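Local coordinates for protein lytic Polysaccharide Monooxygenase (PDB 6Z5Y) that probably acts as a secreted copper-dependent lytic polysaccharide monooxygenase that oxidatively cleaves pectin in plant cell walls during infection, at residues R92-A97 / D114-Y119; E101-D106 / R146-A151; M108-D113 / A128-V133; A5-S10 / G86-S91; E24-G29 / T159-Y164. All coordinates share one frame; numbering follows the deposited sequence.

Overall arrangement
Contact 1 holds His-96 of the copper site, and contact 5 holds Tyr-164 of the same site; their centres lie about 17 Å apart, but His-96 and Tyr-164 pack together beside the metal. Contacts 2 and 5 share the five-stranded antiparallel sheet through the neighbouring strands 143-155 and 158-170. Contact 3 borders contact 2 at about 9 Å between centres, where strand 107-112 forms the sheet edge. It also reaches the three-stranded sheet of contact 4 through strand 129-130. Phe-90, Phe-130 and Phe-147 tie contacts 2, 3 and 4 together between the sheets. Contacts 4 and 5 lie on opposite sides of the chain's centre, about 26 Å apart between centres.

Contact 1. Residues R92-A97 / D114-Y119; sequences RGIVHA and DCQSAY. With CU (copper (II) ion), chain C.
Tyr-119, whose CB meets Ile-94 CD1, carries Ala-118 CB over the centre of one ring face and Cys-115 CB in plane at its edge. The other ring, that of His-96, has Val-95 CG2 over one face, offset toward the rim, and directs NE2 to the copper ion at 1.9 Å. His-96 is one arm of the histidine brace that defines lytic polysaccharide monooxygenases; His-1 supplies the other, its N atom binding the same metal.

Behind the brace, segment 92-97 leans on helix 115-119. Ile-94 does most of the apolar work, laying CG2 against Gln-116 CA (3.5 Å) while CD1 reaches Cys-115, whose SG is tied to Cys-100 in a disulfide. Gln-116 CG lies anti to its backbone N (chi1 -179°) and the chain runs on extended; CB comes 3.4 Å from His-96 O, and NE2 donates to Asp-37. Asp-114 caps the helix: OD2 accepts a 2.7 Å bond from Ser-117 OG and a weak one from Ser-117 N, while OD1 takes Gly-98 N and touches Ala-97 CA. No direct hydrogen bond joins the two segments. Instead one water donates to His-96 O at 2.8 Å and accepts from Gln-116 N at 2.9 Å.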
# COMPACT_ATOMS: atom_id res chain seq x y z
N ARG A 92 2.38 -12.21 -1.49
CA ARG A 92 3.36 -12.89 -0.65
C ARG A 92 3.11 -12.40 0.76
O ARG A 92 2.13 -11.65 1.01
CB ARG A 92 4.79 -12.60 -1.15
CG ARG A 92 5.12 -11.12 -1.17
CD ARG A 92 6.62 -10.84 -1.25
NE ARG A 92 7.20 -11.42 -2.46
CZ ARG A 92 8.46 -11.83 -2.58
NH1 ARG A 92 9.30 -11.68 -1.59
NH2 ARG A 92 8.81 -12.41 -3.70
N GLY A 93 3.97 -12.78 1.68
CA GLY A 93 3.95 -12.20 3.01
C GLY A 93 4.54 -10.82 3.03
O GLY A 93 5.25 -10.43 2.07
N ILE A 94 4.32 -10.12 4.11
CA ILE A 94 4.83 -8.75 4.26
C ILE A 94 6.08 -8.76 5.16
O ILE A 94 5.98 -9.21 6.31
CB ILE A 94 3.74 -7.82 4.81
CG1 ILE A 94 2.57 -7.70 3.83
CG2 ILE A 94 4.35 -6.48 5.17
CD1 ILE A 94 1.37 -6.99 4.41
N VAL A 95 7.22 -8.30 4.63
CA VAL A 95 8.51 -8.43 5.34
C VAL A 95 9.12 -7.09 5.62
O VAL A 95 10.27 -7.09 6.04
CB VAL A 95 9.53 -9.32 4.60
CG1 VAL A 95 8.98 -10.68 4.26
CG2 VAL A 95 10.11 -8.62 3.37
N HIS A 96 8.42 -5.98 5.41
CA HIS A 96 8.92 -4.65 5.82
C HIS A 96 7.89 -3.99 6.70
O HIS A 96 6.69 -4.11 6.41
CB HIS A 96 9.18 -3.73 4.63
CG HIS A 96 9.92 -4.37 3.51
ND1 HIS A 96 11.19 -4.89 3.63
CD2 HIS A 96 9.60 -4.50 2.21
CE1 HIS A 96 11.57 -5.36 2.46
NE2 HIS A 96 10.63 -5.13 1.56
N ALA A 97 8.35 -3.29 7.73
CA ALA A 97 7.48 -2.47 8.57
C ALA A 97 6.94 -1.28 7.77
O ALA A 97 7.53 -0.84 6.80
CB ALA A 97 8.20 -1.98 9.77
N ASP A 114 1.04 -0.41 10.68
CA ASP A 114 2.14 -1.37 10.44
C ASP A 114 1.57 -2.66 9.86
O ASP A 114 1.23 -3.59 10.56
CB ASP A 114 2.93 -1.68 11.70
CG ASP A 114 4.05 -2.66 11.41
OD1 ASP A 114 4.73 -2.46 10.40
OD2 ASP A 114 4.23 -3.59 12.21
N CYS A 115 1.46 -2.67 8.55
CA CYS A 115 0.84 -3.81 7.88
C CYS A 115 1.58 -5.12 8.13
O CYS A 115 0.89 -6.16 8.24
CB CYS A 115 0.63 -3.52 6.40
SG CYS A 115 -0.63 -2.22 6.32
N GLN A 116 2.88 -5.08 8.34
CA GLN A 116 3.67 -6.29 8.64
C GLN A 116 3.10 -7.03 9.86
O GLN A 116 3.00 -8.25 9.80
CB GLN A 116 5.12 -5.88 8.87
CG GLN A 116 6.03 -7.05 9.17
CD GLN A 116 7.48 -6.65 9.25
OE1 GLN A 116 8.27 -7.05 8.39
NE2 GLN A 116 7.82 -5.83 10.23
N SER A 117 2.80 -6.31 10.93
CA SER A 117 2.32 -6.96 12.15
C SER A 117 0.83 -7.26 12.05
O SER A 117 0.37 -8.19 12.69
CB SER A 117 2.66 -6.17 13.39
OG SER A 117 2.18 -4.85 13.35
N ALA A 118 0.06 -6.54 11.26
CA ALA A 118 -1.41 -6.69 11.25
C ALA A 118 -1.86 -7.83 10.35
O ALA A 118 -2.90 -8.42 10.64
CB ALA A 118 -2.05 -5.41 10.83
N TYR A 119 -1.18 -8.05 9.23
CA TYR A 119 -1.73 -8.85 8.10
C TYR A 119 -0.86 -10.01 7.67
O TYR A 119 -1.35 -10.77 6.81
CB TYR A 119 -2.04 -7.99 6.89
CG TYR A 119 -2.95 -6.86 7.25
CD1 TYR A 119 -4.23 -7.08 7.76
CD2 TYR A 119 -2.53 -5.54 7.09
CE1 TYR A 119 -5.03 -6.01 8.13
CE2 TYR A 119 -3.34 -4.47 7.40
CZ TYR A 119 -4.58 -4.70 7.96
OH TYR A 119 -5.31 -3.61 8.32
CU CU C . 10.67 -5.57 -0.30
O HOH W 1 4.17 -3.06 6.77

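Contact 2. Residues E101-D106 / R146-A151; sequences EIWLDD and RFYWLA
Glu-101, Ile-102 and Trp-103 pair with Tyr-148, Phe-147 and Arg-146 as antiparallel neighbours inside the five-stranded sheet of the beta-sandwich fold of this enzyme family. Two hydrogen-bonded pairs flank a non-hydrogen-bonded one. Glu-101 and Tyr-148 exchange backbone bonds in both directions, as do Trp-103 and Arg-146, whose Trp-103 N to Arg-146 O bond is short (2.8 Å) and nearly straight (167°). Between them Phe-147 CA and Ile-102 CA make CA-H...O contacts to Glu-101 O and Arg-146 O.

Apolar contact occurs on both faces. On the face of Ile-102 and Phe-147, Ile-102 CG1 meets the ring edge of Phe-147 at CD1, 4.0 Å away; the Phe-130 ring also meets it. On the other, Trp-103 CD1 approaches Tyr-148 CD1 at 4.0 Å, the two ring planes steeply inclined at 80°.

Glu-101 and Arg-146 bring charge to that second face. Glu-101 CG sits between the backbone N and the carbonyl carbon (chi1 61°), and its OE2 receives Trp-103 NE1 at 2.8 Å, in the indole plane; Val-56 N and Arg-57 N also bind its carboxylate. Tyr-148 OH turns to Asp-61. Asp-105, in the turn after strand 100-104, is joined to Arg-146 through water: one molecule links Arg-146 NH1 to Asp-105 O. A second accepts from Arg-146 NH1 and donates at 2.7 Å to Asp-105 OD1, which also accepts from Met-144 N.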
# COMPACT_ATOMS: atom_id res chain seq x y z
N GLU A 101 -2.59 1.01 3.28
CA GLU A 101 -4.01 1.31 3.23
C GLU A 101 -4.57 0.92 1.87
O GLU A 101 -3.85 0.84 0.88
CB GLU A 101 -4.26 2.77 3.58
CG GLU A 101 -3.59 3.72 2.62
CD GLU A 101 -3.43 5.12 3.17
OE1 GLU A 101 -2.83 5.27 4.26
OE2 GLU A 101 -3.82 6.07 2.48
N ILE A 102 -5.87 0.70 1.87
CA ILE A 102 -6.65 0.36 0.66
C ILE A 102 -7.80 1.35 0.56
O ILE A 102 -8.54 1.55 1.56
CB ILE A 102 -7.17 -1.07 0.71
CG1 ILE A 102 -6.03 -2.08 0.81
CG2 ILE A 102 -8.03 -1.37 -0.52
CD1 ILE A 102 -6.44 -3.50 1.08
N TRP A 103 -7.97 1.90 -0.62
CA TRP A 103 -9.08 2.80 -0.97
C TRP A 103 -9.90 2.19 -2.09
O TRP A 103 -9.35 1.51 -2.97
CB TRP A 103 -8.52 4.13 -1.46
CG TRP A 103 -7.77 4.92 -0.44
CD1 TRP A 103 -6.53 4.66 0.07
CD2 TRP A 103 -8.19 6.14 0.14
NE1 TRP A 103 -6.16 5.64 0.95
CE2 TRP A 103 -7.16 6.57 1.01
CE3 TRP A 103 -9.32 6.96 -0.01
CZ2 TRP A 103 -7.21 7.78 1.69
CZ3 TRP A 103 -9.38 8.15 0.67
CH2 TRP A 103 -8.33 8.54 1.52
N LEU A 104 -11.19 2.45 -2.08
CA LEU A 104 -12.09 2.16 -3.21
C LEU A 104 -12.62 3.50 -3.67
O LEU A 104 -13.36 4.18 -2.92
CB LEU A 104 -13.23 1.22 -2.78
CG LEU A 104 -12.77 -0.11 -2.21
CD1 LEU A 104 -13.97 -0.93 -1.79
CD2 LEU A 104 -11.91 -0.90 -3.19
N ASP A 105 -12.15 3.97 -4.81
CA ASP A 105 -12.30 5.38 -5.18
C ASP A 105 -11.87 6.22 -3.98
O ASP A 105 -10.75 6.03 -3.46
CB ASP A 105 -13.67 5.66 -5.80
CG ASP A 105 -13.91 4.83 -7.06
OD1 ASP A 105 -12.95 4.66 -7.80
OD2 ASP A 105 -15.08 4.44 -7.27
N ASP A 106 -12.69 7.16 -3.56
CA ASP A 106 -12.37 8.13 -2.49
C ASP A 106 -12.80 7.65 -1.09
O ASP A 106 -12.78 8.46 -0.19
CB ASP A 106 -12.93 9.50 -2.82
CG ASP A 106 -14.40 9.51 -3.19
OD1 ASP A 106 -15.06 8.45 -3.01
OD2 ASP A 106 -14.89 10.56 -3.67
N ARG A 146 -7.23 1.25 -4.82
CA ARG A 146 -5.86 1.75 -4.74
C ARG A 146 -5.24 1.28 -3.45
O ARG A 146 -5.81 1.44 -2.37
CB ARG A 146 -5.80 3.27 -4.87
CG ARG A 146 -6.16 3.74 -6.28
CD ARG A 146 -6.05 5.25 -6.42
NE ARG A 146 -6.32 5.72 -7.77
CZ ARG A 146 -7.53 5.97 -8.28
NH1 ARG A 146 -8.63 5.83 -7.54
NH2 ARG A 146 -7.66 6.39 -9.53
N PHE A 147 -4.05 0.71 -3.58
CA PHE A 147 -3.22 0.26 -2.45
C PHE A 147 -2.02 1.17 -2.36
O PHE A 147 -1.38 1.45 -3.40
CB PHE A 147 -2.79 -1.18 -2.69
CG PHE A 147 -1.83 -1.75 -1.69
CD1 PHE A 147 -2.24 -1.95 -0.39
CD2 PHE A 147 -0.51 -2.00 -2.02
CE1 PHE A 147 -1.35 -2.52 0.53
CE2 PHE A 147 0.38 -2.54 -1.10
CZ PHE A 147 -0.05 -2.80 0.17
N TYR A 148 -1.69 1.56 -1.16
CA TYR A 148 -0.49 2.35 -0.86
C TYR A 148 0.21 1.70 0.32
O TYR A 148 -0.44 1.43 1.34
CB TYR A 148 -0.86 3.77 -0.49
CG TYR A 148 -1.58 4.56 -1.55
CD1 TYR A 148 -2.95 4.48 -1.72
CD2 TYR A 148 -0.88 5.43 -2.38
CE1 TYR A 148 -3.58 5.23 -2.72
CE2 TYR A 148 -1.49 6.18 -3.36
CZ TYR A 148 -2.85 6.08 -3.54
OH TYR A 148 -3.51 6.82 -4.49
N TRP A 149 1.51 1.59 0.21
CA TRP A 149 2.33 1.02 1.30
C TRP A 149 3.64 1.80 1.33
O TRP A 149 4.34 1.88 0.31
CB TRP A 149 2.58 -0.47 1.06
CG TRP A 149 3.44 -1.19 2.05
CD1 TRP A 149 3.61 -0.93 3.37
CD2 TRP A 149 4.19 -2.37 1.76
NE1 TRP A 149 4.46 -1.85 3.92
CE2 TRP A 149 4.80 -2.78 2.96
CE3 TRP A 149 4.38 -3.15 0.61
CZ2 TRP A 149 5.62 -3.91 3.03
CZ3 TRP A 149 5.19 -4.25 0.67
CH2 TRP A 149 5.80 -4.63 1.86
N LEU A 150 3.92 2.40 2.47
CA LEU A 150 5.22 3.04 2.71
C LEU A 150 6.04 2.10 3.57
O LEU A 150 5.83 2.01 4.79
CB LEU A 150 5.00 4.37 3.40
CG LEU A 150 6.27 5.20 3.55
CD1 LEU A 150 6.69 5.75 2.21
CD2 LEU A 150 6.14 6.27 4.59
N ALA A 151 6.92 1.35 2.91
CA ALA A 151 7.78 0.40 3.61
C ALA A 151 8.99 1.14 4.12
O ALA A 151 9.57 2.01 3.46
CB ALA A 151 8.17 -0.71 2.69
O HOH W 2 -8.97 4.52 -4.98
O HOH W 3 -11.31 6.75 -8.25

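Contact 3. Residues M108-D113 / A128-V133; sequences MVLQND and AVFKPV
A classic beta bulge in strand 107-112, where Val-109 and Leu-110 both face Ile-102, turns these two side chains toward segment 128-133. Leu-110 has the larger share of the contact. Its CG lies anti to the backbone N, and an unusual chi2 of 141° brings CD1 against the backbone of Lys-131, 3.5 Å from its N. The same methyl touches Phe-130 CB at 3.9 Å and Val-133 CG2 at 4.1 Å. Beside it, Val-109 CG2 meets Val-133 CG1 at 3.9 Å.

The contact joins an edge strand of the five-stranded sheet to an edge strand, 129-130, of the three-stranded sheet, and so lies at the margin of the beta sandwich. Phe-130 is buried there, its ring meeting those of Phe-90, Phe-147 and Tyr-119. After Phe-130 the chain leaves the strand through a cis peptide bond before Pro-132. No direct hydrogen bond crosses; a water instead donates to both Val-109 O and Pro-132 O, each at 2.7 Å.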
# COMPACT_ATOMS: atom_id res chain seq x y z
N MET A 108 -11.62 5.32 1.97
CA MET A 108 -10.57 4.49 2.59
C MET A 108 -11.28 3.33 3.30
O MET A 108 -12.08 3.57 4.21
CB MET A 108 -9.67 5.27 3.54
CG MET A 108 -8.31 4.58 3.78
SD MET A 108 -7.19 5.43 4.91
CE MET A 108 -8.19 5.32 6.39
N VAL A 109 -11.02 2.13 2.89
CA VAL A 109 -11.69 0.94 3.42
C VAL A 109 -10.81 0.14 4.35
O VAL A 109 -11.37 -0.68 5.09
CB VAL A 109 -12.26 0.07 2.30
CG1 VAL A 109 -13.36 0.81 1.57
CG2 VAL A 109 -11.21 -0.44 1.33
N LEU A 110 -9.52 0.33 4.37
CA LEU A 110 -8.64 -0.39 5.28
C LEU A 110 -7.40 0.46 5.49
O LEU A 110 -6.89 1.08 4.54
CB LEU A 110 -8.29 -1.77 4.72
CG LEU A 110 -7.29 -2.57 5.55
CD1 LEU A 110 -7.67 -4.03 5.58
CD2 LEU A 110 -5.84 -2.42 5.05
N GLN A 111 -6.91 0.49 6.71
CA GLN A 111 -5.70 1.24 7.07
C GLN A 111 -5.05 0.57 8.25
O GLN A 111 -5.75 0.15 9.16
CB GLN A 111 -6.06 2.69 7.36
CG GLN A 111 -4.89 3.61 7.64
CD GLN A 111 -4.25 3.49 9.00
OE1 GLN A 111 -3.04 3.78 9.16
NE2 GLN A 111 -5.05 3.20 10.01
N ASN A 112 -3.75 0.57 8.27
CA ASN A 112 -3.01 0.12 9.47
C ASN A 112 -1.65 0.80 9.50
O ASN A 112 -1.02 1.01 8.45
CB ASN A 112 -2.88 -1.40 9.50
CG ASN A 112 -2.51 -1.94 10.85
OD1 ASN A 112 -1.35 -1.94 11.24
ND2 ASN A 112 -3.50 -2.37 11.61
N ASP A 113 -1.21 1.14 10.70
CA ASP A 113 0.08 1.82 10.86
C ASP A 113 1.26 0.89 10.61
O ASP A 113 2.40 1.36 10.37
CB ASP A 113 0.18 2.38 12.28
CG ASP A 113 -0.80 3.52 12.55
OD1 ASP A 113 -1.28 4.15 11.58
OD2 ASP A 113 -1.03 3.75 13.74
N ALA A 128 0.02 -12.74 3.07
CA ALA A 128 -0.67 -11.71 3.86
C ALA A 128 -2.08 -11.49 3.31
O ALA A 128 -2.26 -11.42 2.11
CB ALA A 128 0.10 -10.41 3.86
N VAL A 129 -3.02 -11.37 4.21
CA VAL A 129 -4.43 -11.17 3.88
C VAL A 129 -4.88 -9.91 4.59
O VAL A 129 -4.76 -9.79 5.81
CB VAL A 129 -5.30 -12.37 4.26
CG1 VAL A 129 -6.75 -12.05 3.93
CG2 VAL A 129 -4.84 -13.62 3.58
N PHE A 130 -5.41 -8.99 3.80
CA PHE A 130 -5.97 -7.72 4.33
C PHE A 130 -7.44 -7.93 4.60
O PHE A 130 -8.18 -8.37 3.72
CB PHE A 130 -5.80 -6.62 3.29
CG PHE A 130 -4.37 -6.36 2.89
CD1 PHE A 130 -3.50 -5.65 3.69
CD2 PHE A 130 -3.88 -6.87 1.70
CE1 PHE A 130 -2.18 -5.46 3.31
CE2 PHE A 130 -2.56 -6.69 1.32
CZ PHE A 130 -1.72 -5.99 2.13
N LYS A 131 -7.87 -7.56 5.81
CA LYS A 131 -9.27 -7.65 6.20
C LYS A 131 -9.50 -6.73 7.38
O LYS A 131 -8.58 -6.42 8.13
CB LYS A 131 -9.48 -9.07 6.64
CG LYS A 131 -8.98 -9.42 8.05
CD LYS A 131 -7.46 -9.43 8.33
CE LYS A 131 -7.17 -10.05 9.69
NZ LYS A 131 -5.77 -9.82 10.17
N PRO A 132 -10.74 -6.27 7.55
CA PRO A 132 -11.88 -6.43 6.63
C PRO A 132 -11.83 -5.42 5.49
O PRO A 132 -11.35 -4.30 5.67
CB PRO A 132 -13.10 -6.13 7.51
CG PRO A 132 -12.54 -5.08 8.51
CD PRO A 132 -11.11 -5.49 8.74
N VAL A 133 -12.32 -5.84 4.33
CA VAL A 133 -12.46 -4.95 3.16
C VAL A 133 -13.90 -5.05 2.68
O VAL A 133 -14.31 -6.10 2.18
CB VAL A 133 -11.47 -5.29 2.04
CG1 VAL A 133 -11.63 -4.32 0.85
CG2 VAL A 133 -10.02 -5.32 2.54
O HOH W 4 -10.98 -2.22 7.33

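Contact 4. Residues A5-S10 / G86-S91; sequences AKPAPS and GTATFS
Thr-89 O is gripped by two backbone N-H groups, those of Ala-5 and Lys-6. Ala-5 N comes in nearly along the C=O axis at 2.8 Å, whereas Lys-6 N uses a lone pair in the carbonyl plane at 3.2 Å. In return Thr-89 N donates to Lys-6 O, a bond of 2.8 Å and 169°. Ala-5 and Lys-6 thus both face Thr-89 in a classic beta bulge, which joins strand 4-6 to strand 88-90 in the three-stranded antiparallel sheet.

A few side-chain contacts lie beside these bonds. Lys-6 CB and Thr-89 CB meet on one face at 4.0 Å. Ala-5 CB lies 3.9 Å from Ser-91 CA, while Pro-7 CD, just after a cis peptide bond, touches Ala-88 CB at 4.2 Å.

Further out, Ser-91 OG accepts Tyr-3 N, tying the chain just before the bulge to the same neighbour. Ala-88 and Phe-90 make backbone bonds to Phe-130 and Ala-128 on the next strand, and the Phe-90 side chain lies about 8 Å from the copper ion at nearest approach. With two donors on one carbonyl, the extra residue of the bulge keeps its N-H satisfied, and the amino-terminal strand, which begins three residues after the copper-binding His-1, stays bonded to its neighbour.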
# COMPACT_ATOMS: atom_id res chain seq x y z
N ALA A 5 -2.72 -9.24 -5.03
CA ALA A 5 -2.89 -10.27 -6.06
C ALA A 5 -4.35 -10.63 -6.27
O ALA A 5 -4.68 -11.12 -7.37
CB ALA A 5 -2.09 -11.49 -5.69
N LYS A 6 -5.19 -10.47 -5.29
CA LYS A 6 -6.63 -10.72 -5.37
C LYS A 6 -7.30 -9.58 -4.65
O LYS A 6 -7.04 -9.39 -3.47
CB LYS A 6 -6.92 -12.05 -4.71
CG LYS A 6 -8.28 -12.60 -4.98
CD LYS A 6 -8.46 -13.99 -4.44
CE LYS A 6 -9.78 -14.59 -4.84
NZ LYS A 6 -10.04 -15.82 -4.08
N PRO A 7 -8.12 -8.77 -5.31
CA PRO A 7 -8.46 -8.86 -6.74
C PRO A 7 -7.24 -8.64 -7.63
O PRO A 7 -6.27 -8.00 -7.23
CB PRO A 7 -9.50 -7.74 -6.90
CG PRO A 7 -9.16 -6.77 -5.82
CD PRO A 7 -8.71 -7.60 -4.65
N ALA A 8 -7.31 -9.19 -8.83
CA ALA A 8 -6.11 -9.28 -9.67
C ALA A 8 -5.83 -7.96 -10.36
O ALA A 8 -6.67 -7.42 -11.09
CB ALA A 8 -6.29 -10.34 -10.70
N PRO A 9 -4.59 -7.47 -10.26
CA PRO A 9 -4.14 -6.32 -11.02
C PRO A 9 -3.85 -6.69 -12.48
O PRO A 9 -3.63 -7.83 -12.80
CB PRO A 9 -2.81 -5.99 -10.34
CG PRO A 9 -2.27 -7.35 -9.90
CD PRO A 9 -3.50 -8.11 -9.49
N SER A 10 -3.83 -5.63 -13.27
CA SER A 10 -3.28 -5.64 -14.63
C SER A 10 -1.98 -4.85 -14.60
O SER A 10 -1.79 -4.03 -13.70
CB SER A 10 -4.27 -5.04 -15.62
OG SER A 10 -5.51 -5.75 -15.63
N GLY A 86 -14.71 -10.39 1.83
CA GLY A 86 -14.30 -9.23 2.62
C GLY A 86 -12.81 -9.13 2.87
O GLY A 86 -12.39 -8.59 3.89
N THR A 87 -12.02 -9.61 1.92
CA THR A 87 -10.57 -9.57 2.01
C THR A 87 -9.98 -9.00 0.72
O THR A 87 -10.63 -8.96 -0.33
CB THR A 87 -9.96 -10.95 2.22
OG1 THR A 87 -10.07 -11.77 1.05
CG2 THR A 87 -10.51 -11.66 3.44
N ALA A 88 -8.71 -8.64 0.82
CA ALA A 88 -7.79 -8.54 -0.33
C ALA A 88 -6.59 -9.39 0.02
O ALA A 88 -6.20 -9.44 1.19
CB ALA A 88 -7.42 -7.10 -0.64
N THR A 89 -5.98 -10.03 -0.94
CA THR A 89 -4.86 -10.93 -0.67
C THR A 89 -3.60 -10.40 -1.32
O THR A 89 -3.60 -10.09 -2.51
CB THR A 89 -5.17 -12.33 -1.17
OG1 THR A 89 -6.42 -12.74 -0.64
CG2 THR A 89 -4.13 -13.33 -0.76
N PHE A 90 -2.53 -10.34 -0.54
CA PHE A 90 -1.23 -9.92 -1.07
C PHE A 90 -0.60 -11.06 -1.85
O PHE A 90 -0.95 -12.24 -1.71
CB PHE A 90 -0.33 -9.47 0.08
CG PHE A 90 0.63 -8.34 -0.25
CD1 PHE A 90 0.21 -7.21 -0.92
CD2 PHE A 90 1.93 -8.41 0.20
CE1 PHE A 90 1.08 -6.15 -1.14
CE2 PHE A 90 2.77 -7.33 0.01
CZ PHE A 90 2.37 -6.22 -0.67
N SER A 91 0.43 -10.72 -2.61
CA SER A 91 1.09 -11.70 -3.50
C SER A 91 2.04 -12.60 -2.70
O SER A 91 2.42 -13.64 -3.24
CB SER A 91 1.84 -11.00 -4.62
OG SER A 91 2.92 -10.24 -4.10

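Contact 5. Residues E24-G29 / T159-Y164; sequences EPQWKG and TVWQAY
Trp-161 presents one indole face to the backbone and side chains of Pro-25 and Gln-26, and its edge to Trp-27. Its CG is anti to the carbonyl carbon (chi1 -72°), beside the backbone N. Pro-25 CA stands 3.5 Å above the centroid of the five-membered ring, almost on the normal, a CH-pi contact, while Pro-25 CB touches Trp-161 NE1 at 3.5 Å. Gln-26 covers the six-membered ring: its N lies over that face and CG approaches Trp-161 CZ3 at 3.3 Å. The glutamine is bent at chi2 (-64°), which turns CD back from an extended course, and NE2 donates to Glu-24 O at 2.9 Å.

Trp-27, its CG likewise anti to its carbonyl carbon, completes a T-shaped pair. Trp-161 CH2 lies 3.7 Å from Trp-27 CD2 and over the centre of the Trp-27 ring system, with planes at 86°. Strand 158-170, which carries Trp-161, belongs to the five-stranded sheet of the beta sandwich; the loop 24-29 follows the edge strand 21-23 and lies against the Trp-161 ring. Trp-31 adds a second edge-to-face partner for Trp-161.

Near the start of the strand, Pro-25 CG lies 3.9 Å from Thr-159 CG2. Farther along it, Tyr-164, a residue of the copper site, donates its OH to Gln-162 OE1 at 2.7 Å, from above the carbonyl plane, and also bonds to His-1 N.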
# COMPACT_ATOMS: atom_id res chain seq x y z
N GLU A 24 15.26 8.47 0.40
CA GLU A 24 15.56 8.84 1.80
C GLU A 24 14.29 9.14 2.54
O GLU A 24 13.33 9.61 1.95
CB GLU A 24 16.25 10.19 1.90
CG GLU A 24 17.57 10.11 1.24
CD GLU A 24 18.40 11.38 1.28
OE1 GLU A 24 19.46 11.37 0.67
OE2 GLU A 24 17.97 12.35 1.92
N PRO A 25 14.25 8.97 3.87
CA PRO A 25 13.10 9.44 4.63
C PRO A 25 12.85 10.91 4.31
O PRO A 25 13.81 11.71 4.28
CB PRO A 25 13.52 9.20 6.07
CG PRO A 25 14.51 8.08 5.95
CD PRO A 25 15.31 8.38 4.71
N GLN A 26 11.57 11.24 4.11
CA GLN A 26 11.19 12.61 3.74
C GLN A 26 11.10 13.54 4.93
O GLN A 26 10.94 14.75 4.71
CB GLN A 26 9.84 12.60 3.04
CG GLN A 26 9.94 11.78 1.77
CD GLN A 26 10.90 12.44 0.81
OE1 GLN A 26 10.62 13.57 0.34
NE2 GLN A 26 12.06 11.89 0.60
N TRP A 27 11.10 12.98 6.11
CA TRP A 27 10.99 13.74 7.36
C TRP A 27 12.33 13.67 8.06
O TRP A 27 12.82 12.55 8.26
CB TRP A 27 9.89 13.14 8.19
CG TRP A 27 8.60 13.08 7.46
CD1 TRP A 27 8.17 13.79 6.38
CD2 TRP A 27 7.52 12.23 7.84
NE1 TRP A 27 6.88 13.43 6.07
CE2 TRP A 27 6.46 12.48 6.96
CE3 TRP A 27 7.36 11.29 8.85
CZ2 TRP A 27 5.26 11.82 7.07
CZ3 TRP A 27 6.19 10.60 8.94
CH2 TRP A 27 5.14 10.88 8.06
N LYS A 28 12.88 14.83 8.40
CA LYS A 28 14.21 14.91 9.04
C LYS A 28 14.08 14.35 10.45
O LYS A 28 13.13 14.77 11.17
CB LYS A 28 14.74 16.34 9.04
N GLY A 29 14.95 13.41 10.81
CA GLY A 29 15.02 12.90 12.18
C GLY A 29 15.98 11.73 12.32
O GLY A 29 16.75 11.43 11.40
N THR A 159 18.43 3.95 6.68
CA THR A 159 16.98 3.86 6.49
C THR A 159 16.60 4.40 5.12
O THR A 159 17.03 5.48 4.74
CB THR A 159 16.22 4.61 7.59
OG1 THR A 159 16.59 4.06 8.86
CG2 THR A 159 14.72 4.53 7.43
N VAL A 160 15.74 3.67 4.45
CA VAL A 160 15.07 4.15 3.23
C VAL A 160 13.56 3.99 3.40
O VAL A 160 13.08 3.24 4.25
CB VAL A 160 15.51 3.38 1.98
CG1 VAL A 160 17.00 3.59 1.76
CG2 VAL A 160 15.18 1.89 2.00
N TRP A 161 12.87 4.73 2.57
CA TRP A 161 11.43 4.58 2.33
C TRP A 161 11.25 3.94 0.96
O TRP A 161 11.81 4.42 -0.03
CB TRP A 161 10.73 5.94 2.37
CG TRP A 161 10.59 6.59 3.72
CD1 TRP A 161 11.11 6.19 4.91
CD2 TRP A 161 9.83 7.78 4.01
NE1 TRP A 161 10.70 7.06 5.90
CE2 TRP A 161 9.88 8.00 5.38
CE3 TRP A 161 9.04 8.62 3.23
CZ2 TRP A 161 9.22 9.05 6.00
CZ3 TRP A 161 8.37 9.67 3.84
CH2 TRP A 161 8.47 9.87 5.21
N GLN A 162 10.46 2.87 0.88
CA GLN A 162 10.07 2.27 -0.39
C GLN A 162 8.58 2.50 -0.57
O GLN A 162 7.79 2.24 0.33
CB GLN A 162 10.36 0.79 -0.41
CG GLN A 162 11.84 0.47 -0.35
CD GLN A 162 12.09 -0.99 -0.08
OE1 GLN A 162 11.19 -1.77 0.21
NE2 GLN A 162 13.35 -1.37 -0.15
N ALA A 163 8.19 2.96 -1.74
CA ALA A 163 6.79 3.22 -2.06
C ALA A 163 6.27 2.10 -2.92
O ALA A 163 6.78 1.90 -4.03
CB ALA A 163 6.65 4.53 -2.79
N TYR A 164 5.17 1.49 -2.47
CA TYR A 164 4.46 0.49 -3.26
C TYR A 164 3.07 1.05 -3.51
O TYR A 164 2.39 1.50 -2.58
CB TYR A 164 4.38 -0.84 -2.52
CG TYR A 164 5.71 -1.46 -2.23
CD1 TYR A 164 6.42 -1.08 -1.12
CD2 TYR A 164 6.26 -2.42 -3.08
CE1 TYR A 164 7.66 -1.62 -0.84
CE2 TYR A 164 7.53 -2.94 -2.82
CZ TYR A 164 8.21 -2.55 -1.68
OH TYR A 164 9.46 -3.07 -1.43